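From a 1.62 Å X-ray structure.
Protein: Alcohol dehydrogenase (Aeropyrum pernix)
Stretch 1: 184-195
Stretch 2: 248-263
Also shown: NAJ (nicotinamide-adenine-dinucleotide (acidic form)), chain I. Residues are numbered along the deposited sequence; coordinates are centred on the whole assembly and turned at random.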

# COMPACT_ATOMS: atom_id res chain seq x y z
N LEU B 184 -5.78 -6.92 -8.35
CA LEU B 184 -6.02 -7.63 -9.61
C LEU B 184 -4.63 -7.82 -10.23
O LEU B 184 -3.68 -7.15 -9.84
N TYR B 185 -4.51 -8.84 -11.06
CA TYR B 185 -3.22 -9.21 -11.65
C TYR B 185 -3.58 -10.02 -12.88
O TYR B 185 -4.74 -10.42 -13.01
N PRO B 186 -2.64 -10.29 -13.82
CA PRO B 186 -2.99 -11.12 -14.98
C PRO B 186 -3.47 -12.52 -14.62
O PRO B 186 -2.78 -13.24 -13.88
N GLY B 187 -4.64 -12.90 -15.11
CA GLY B 187 -5.22 -14.18 -14.73
C GLY B 187 -6.29 -14.05 -13.63
O GLY B 187 -7.08 -15.00 -13.43
N ALA B 188 -6.33 -12.90 -12.96
CA ALA B 188 -7.39 -12.65 -11.96
C ALA B 188 -8.67 -12.40 -12.73
O ALA B 188 -8.64 -11.87 -13.86
N TYR B 189 -9.79 -12.68 -12.07
CA TYR B 189 -11.08 -12.37 -12.65
C TYR B 189 -11.76 -11.28 -11.84
O TYR B 189 -11.71 -11.26 -10.62
N VAL B 190 -12.44 -10.41 -12.56
CA VAL B 190 -13.29 -9.38 -11.92
C VAL B 190 -14.68 -9.52 -12.50
O VAL B 190 -14.85 -9.55 -13.70
N ALA B 191 -15.68 -9.62 -11.62
CA ALA B 191 -17.10 -9.58 -12.05
C ALA B 191 -17.59 -8.16 -11.86
O ALA B 191 -17.53 -7.60 -10.75
N ILE B 192 -18.06 -7.56 -12.95
CA ILE B 192 -18.62 -6.21 -12.89
C ILE B 192 -20.11 -6.43 -13.05
O ILE B 192 -20.56 -6.97 -14.08
N VAL B 193 -20.88 -6.11 -12.02
CA VAL B 193 -22.29 -6.50 -11.99
C VAL B 193 -23.14 -5.27 -12.19
O VAL B 193 -23.12 -4.36 -11.34
N GLY B 194 -23.90 -5.23 -13.31
CA GLY B 194 -24.71 -4.08 -13.65
C GLY B 194 -24.02 -3.23 -14.67
O GLY B 194 -23.14 -2.46 -14.30
N VAL B 195 -24.40 -3.41 -15.94
CA VAL B 195 -23.79 -2.67 -17.05
C VAL B 195 -24.67 -1.46 -17.34
O VAL B 195 -25.20 -1.30 -18.45
N GLU B 248 -18.57 -21.68 -12.97
CA GLU B 248 -18.08 -22.39 -14.17
C GLU B 248 -16.99 -21.62 -14.93
O GLU B 248 -15.98 -22.22 -15.32
N LEU B 249 -17.15 -20.31 -15.11
CA LEU B 249 -16.14 -19.53 -15.81
C LEU B 249 -14.79 -19.52 -15.11
O LEU B 249 -13.74 -19.40 -15.74
N THR B 250 -14.84 -19.63 -13.78
CA THR B 250 -13.63 -19.51 -13.00
C THR B 250 -13.16 -20.84 -12.48
O THR B 250 -12.32 -20.88 -11.58
N ARG B 251 -13.72 -21.93 -13.01
CA ARG B 251 -13.33 -23.29 -12.64
C ARG B 251 -13.44 -23.53 -11.13
O ARG B 251 -12.61 -24.22 -10.51
N GLY B 252 -14.46 -22.90 -10.55
CA GLY B 252 -14.87 -23.08 -9.17
C GLY B 252 -14.09 -22.22 -8.19
O GLY B 252 -14.29 -22.35 -6.97
N ARG B 253 -13.21 -21.38 -8.71
CA ARG B 253 -12.39 -20.55 -7.84
C ARG B 253 -13.10 -19.24 -7.44
O ARG B 253 -12.66 -18.60 -6.47
N GLY B 254 -14.14 -18.86 -8.18
CA GLY B 254 -14.76 -17.55 -7.98
C GLY B 254 -13.87 -16.41 -8.46
O GLY B 254 -12.78 -16.60 -9.01
N VAL B 255 -14.33 -15.18 -8.23
CA VAL B 255 -13.61 -13.99 -8.69
C VAL B 255 -12.77 -13.35 -7.61
O VAL B 255 -13.08 -13.39 -6.42
N ASN B 256 -11.69 -12.74 -8.06
CA ASN B 256 -10.83 -11.99 -7.15
C ASN B 256 -11.49 -10.71 -6.66
O ASN B 256 -11.27 -10.27 -5.51
N VAL B 257 -12.27 -10.07 -7.53
CA VAL B 257 -13.00 -8.85 -7.16
C VAL B 257 -14.38 -8.93 -7.83
O VAL B 257 -14.48 -9.33 -8.98
N ALA B 258 -15.43 -8.64 -7.05
CA ALA B 258 -16.76 -8.40 -7.65
C ALA B 258 -17.13 -6.97 -7.36
O ALA B 258 -16.76 -6.45 -6.31
N MET B 259 -17.86 -6.34 -8.28
CA MET B 259 -18.21 -4.92 -8.15
C MET B 259 -19.70 -4.81 -8.37
O MET B 259 -20.17 -5.14 -9.44
N ASP B 260 -20.45 -4.39 -7.34
CA ASP B 260 -21.90 -4.30 -7.49
C ASP B 260 -22.27 -2.88 -7.87
O ASP B 260 -22.20 -1.97 -7.02
N PHE B 261 -22.57 -2.69 -9.17
CA PHE B 261 -23.04 -1.40 -9.70
C PHE B 261 -24.55 -1.40 -9.91
O PHE B 261 -25.06 -0.71 -10.80
N VAL B 262 -25.25 -2.19 -9.09
CA VAL B 262 -26.73 -2.25 -9.12
C VAL B 262 -27.30 -1.86 -7.74
O VAL B 262 -28.09 -0.89 -7.62
N GLY B 263 -26.93 -2.63 -6.72
CA GLY B 263 -27.32 -2.28 -5.36
C GLY B 263 -28.70 -2.75 -4.96
O GLY B 263 -29.13 -2.44 -3.85

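The contact is a parallel pairing of two β-strands, strand 189-193 and the strand that ends at Asp260, flanked at its N-terminal end by the side chains of Asn256, Tyr185 and Tyr189 and extended at its C-terminal end by a loop that meets the dinucleotide. The strand axes run 9° apart and approach to 4.7 Å, and the backbone ladder fixes the register: Ala191 N donates to Val257 O (2.9 Å), Met259 N to Ala191 O (2.8 Å), Val193 N to Met259 O (2.8 Å) and Phe261 N to Val193 O (2.8 Å).

Side chains therefore alternate between the two faces. On one lie Val190 (p), Ile192 (t), Val257 (t) and Met259 (m); Val190 CG2 sits 4.0 Å from Val257 CB and 4.1 Å from Met259 SD. Leu184 (m) brings CD2 to 3.8 Å from Val257 CG2, and Ile192 CG1 meets Phe261 CD1 at 3.8 Å, with Phe261 in m. The other face carries Ala191, Val193, Ala258 and Asp260. There the small Ala191 CB lies 4.3 Å from Ala258 CB and 4.1 Å from Val255 CG1.

Asn256 (m), pointing toward stretch 1, bonds with both ends of its amide: OD1 accepts from Tyr189 N (3.0 Å, 163°), while ND2 donates weakly to Tyr185 OH (3.0 Å, 133°). The Tyr189 ring (chi1 m) receives Thr250 CG2 over one face, 3.8 Å from the ring centroid and 14° off its normal, the geometry of a CH-pi contact.

At the end of the strand, Val193 (t) places CG1 4.1 Å from Val262 CG2 and 3.8 Å from NAJ C2A. Gly194 leaves room for Val262: an ideal CB would fall 2.4 Å from Val262 CG2. Asp260 OD1 accepts from Val262 N (2.8 Å) and Gly263 N (2.9 Å), holding the loop in which Val262 O accepts from NAJ O3D (2.9 Å).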

# COMPACT_ATOMS: atom_id res chain seq x y z
CB LEU B 184 -6.99 -6.84 -10.52
CG LEU B 184 -8.43 -6.99 -9.99
CD1 LEU B 184 -9.35 -6.04 -10.79
CD2 LEU B 184 -9.00 -8.44 -10.02
CB TYR B 185 -2.44 -10.04 -10.65
CG TYR B 185 -3.19 -11.23 -10.11
CD1 TYR B 185 -3.25 -12.42 -10.81
CD2 TYR B 185 -3.83 -11.17 -8.86
CE1 TYR B 185 -3.95 -13.53 -10.31
CE2 TYR B 185 -4.51 -12.25 -8.36
CZ TYR B 185 -4.56 -13.43 -9.09
OH TYR B 185 -5.25 -14.52 -8.60
CB PRO B 186 -1.66 -11.19 -15.79
CG PRO B 186 -0.86 -9.95 -15.30
CD PRO B 186 -1.23 -9.84 -13.83
CB ALA B 188 -7.06 -11.41 -11.16
CB TYR B 189 -12.03 -13.56 -12.56
CG TYR B 189 -11.62 -14.77 -13.39
CD1 TYR B 189 -10.80 -15.76 -12.84
CD2 TYR B 189 -12.06 -14.88 -14.70
CE1 TYR B 189 -10.44 -16.85 -13.61
CE2 TYR B 189 -11.70 -15.95 -15.48
CZ TYR B 189 -10.90 -16.93 -14.93
OH TYR B 189 -10.54 -18.04 -15.72
CB VAL B 190 -12.69 -7.96 -12.05
CG1 VAL B 190 -12.38 -7.56 -13.50
CG2 VAL B 190 -13.62 -6.91 -11.40
CB ALA B 191 -17.95 -10.48 -11.20
CB ILE B 192 -17.94 -5.26 -13.97
CG1 ILE B 192 -18.45 -3.82 -13.86
CG2 ILE B 192 -18.00 -5.84 -15.42
CD1 ILE B 192 -19.87 -3.62 -14.35
CB VAL B 193 -22.60 -7.15 -10.63
CG1 VAL B 193 -24.10 -7.50 -10.55
CG2 VAL B 193 -21.71 -8.36 -10.40
CB VAL B 195 -23.55 -3.57 -18.29
CG1 VAL B 195 -22.74 -2.78 -19.39
CG2 VAL B 195 -22.81 -4.84 -17.92
CB GLU B 248 -19.26 -22.78 -15.07
CG GLU B 248 -20.12 -23.90 -14.48
CD GLU B 248 -21.37 -24.21 -15.32
OE1 GLU B 248 -21.42 -23.80 -16.51
OE2 GLU B 248 -22.31 -24.85 -14.78
CB LEU B 249 -16.58 -18.08 -15.99
CG LEU B 249 -17.69 -17.91 -17.04
CD1 LEU B 249 -18.31 -16.57 -16.93
CD2 LEU B 249 -17.07 -18.08 -18.44
CB THR B 250 -13.85 -18.54 -11.82
OG1 THR B 250 -14.93 -19.02 -11.02
CG2 THR B 250 -14.24 -17.14 -12.29
CB ARG B 251 -11.92 -23.64 -13.18
CG ARG B 251 -11.84 -23.62 -14.69
CD ARG B 251 -10.44 -23.90 -15.24
NE ARG B 251 -10.50 -24.55 -16.55
CZ ARG B 251 -10.52 -23.90 -17.72
NH1 ARG B 251 -10.48 -22.57 -17.77
NH2 ARG B 251 -10.57 -24.60 -18.85
CB ARG B 253 -11.10 -20.22 -8.55
CG ARG B 253 -10.30 -21.51 -8.85
CD ARG B 253 -8.81 -21.32 -8.99
NE ARG B 253 -8.15 -21.45 -7.69
CZ ARG B 253 -7.40 -20.50 -7.12
NH1 ARG B 253 -7.19 -19.34 -7.73
NH2 ARG B 253 -6.86 -20.73 -5.93
CB VAL B 255 -14.57 -12.95 -9.31
CG1 VAL B 255 -15.36 -13.58 -10.49
CG2 VAL B 255 -15.55 -12.40 -8.27
CB ASN B 256 -9.53 -11.66 -7.88
CG ASN B 256 -8.82 -12.91 -8.35
OD1 ASN B 256 -9.18 -13.56 -9.32
ND2 ASN B 256 -7.79 -13.29 -7.59
CB VAL B 257 -12.34 -7.58 -7.67
CG1 VAL B 257 -13.22 -6.36 -7.36
CG2 VAL B 257 -10.96 -7.36 -6.99
CB ALA B 258 -17.79 -9.34 -7.04
CB MET B 259 -17.45 -4.09 -9.21
CG MET B 259 -15.90 -4.31 -9.11
SD MET B 259 -15.07 -3.21 -10.21
CE MET B 259 -15.16 -1.67 -9.32
CB ASP B 260 -22.56 -4.68 -6.16
CG ASP B 260 -24.06 -4.70 -6.28
OD1 ASP B 260 -24.59 -4.18 -7.28
OD2 ASP B 260 -24.77 -5.24 -5.40
CB PHE B 261 -22.31 -1.08 -11.03
CG PHE B 261 -20.89 -0.70 -10.84
CD1 PHE B 261 -19.85 -1.59 -11.11
CD2 PHE B 261 -20.58 0.60 -10.47
CE1 PHE B 261 -18.49 -1.17 -10.98
CE2 PHE B 261 -19.23 1.02 -10.29
CZ PHE B 261 -18.17 0.12 -10.60
CB VAL B 262 -27.21 -3.67 -9.44
CG1 VAL B 262 -28.77 -3.66 -9.62
CG2 VAL B 262 -26.53 -4.21 -10.72
PA NAJ I . -28.64 2.08 -13.83
O1A NAJ I . -30.12 1.97 -13.62
O2A NAJ I . -28.11 2.85 -15.05
O5B NAJ I . -27.95 0.65 -14.01
C5B NAJ I . -28.34 -0.49 -13.23
C4B NAJ I . -27.97 -1.67 -14.11
O4B NAJ I . -28.15 -2.86 -13.30
C3B NAJ I . -28.82 -1.79 -15.38
O3B NAJ I . -28.00 -2.00 -16.54
C2B NAJ I . -29.66 -3.01 -15.00
O2B NAJ I . -30.17 -3.74 -16.12
C1B NAJ I . -28.71 -3.86 -14.14
N9A NAJ I . -29.37 -4.84 -13.28
C8A NAJ I . -30.61 -4.79 -12.63
N7A NAJ I . -30.78 -5.93 -11.90
C5A NAJ I . -29.67 -6.70 -12.09
C6A NAJ I . -29.30 -7.94 -11.62
N6A NAJ I . -30.08 -8.69 -10.83
N1A NAJ I . -28.05 -8.41 -11.95
C2A NAJ I . -27.20 -7.72 -12.80
N3A NAJ I . -27.60 -6.52 -13.28
C4A NAJ I . -28.82 -6.03 -12.93
O3 NAJ I . -28.05 2.68 -12.48
PN NAJ I . -26.78 3.65 -12.26
O1N NAJ I . -27.18 5.04 -12.38
O2N NAJ I . -25.63 3.14 -13.05
O5D NAJ I . -26.56 3.42 -10.68
C5D NAJ I . -26.12 2.14 -10.25
C4D NAJ I . -26.25 2.06 -8.74
O4D NAJ I . -25.21 2.87 -8.16
C3D NAJ I . -27.55 2.63 -8.19
O3D NAJ I . -27.85 1.96 -6.95
C2D NAJ I . -27.18 4.09 -7.89
O2D NAJ I . -28.00 4.75 -6.96
C1D NAJ I . -25.77 3.85 -7.32
N1N NAJ I . -24.85 4.98 -7.23
C2N NAJ I . -23.88 4.89 -6.27
C3N NAJ I . -22.93 5.89 -6.15
C7N NAJ I . -21.91 5.81 -5.06
O7N NAJ I . -21.09 6.87 -4.98
N7N NAJ I . -21.73 4.76 -4.25
C4N NAJ I . -22.90 7.02 -7.03
C5N NAJ I . -23.83 6.96 -8.11
C6N NAJ I . -24.80 5.98 -8.18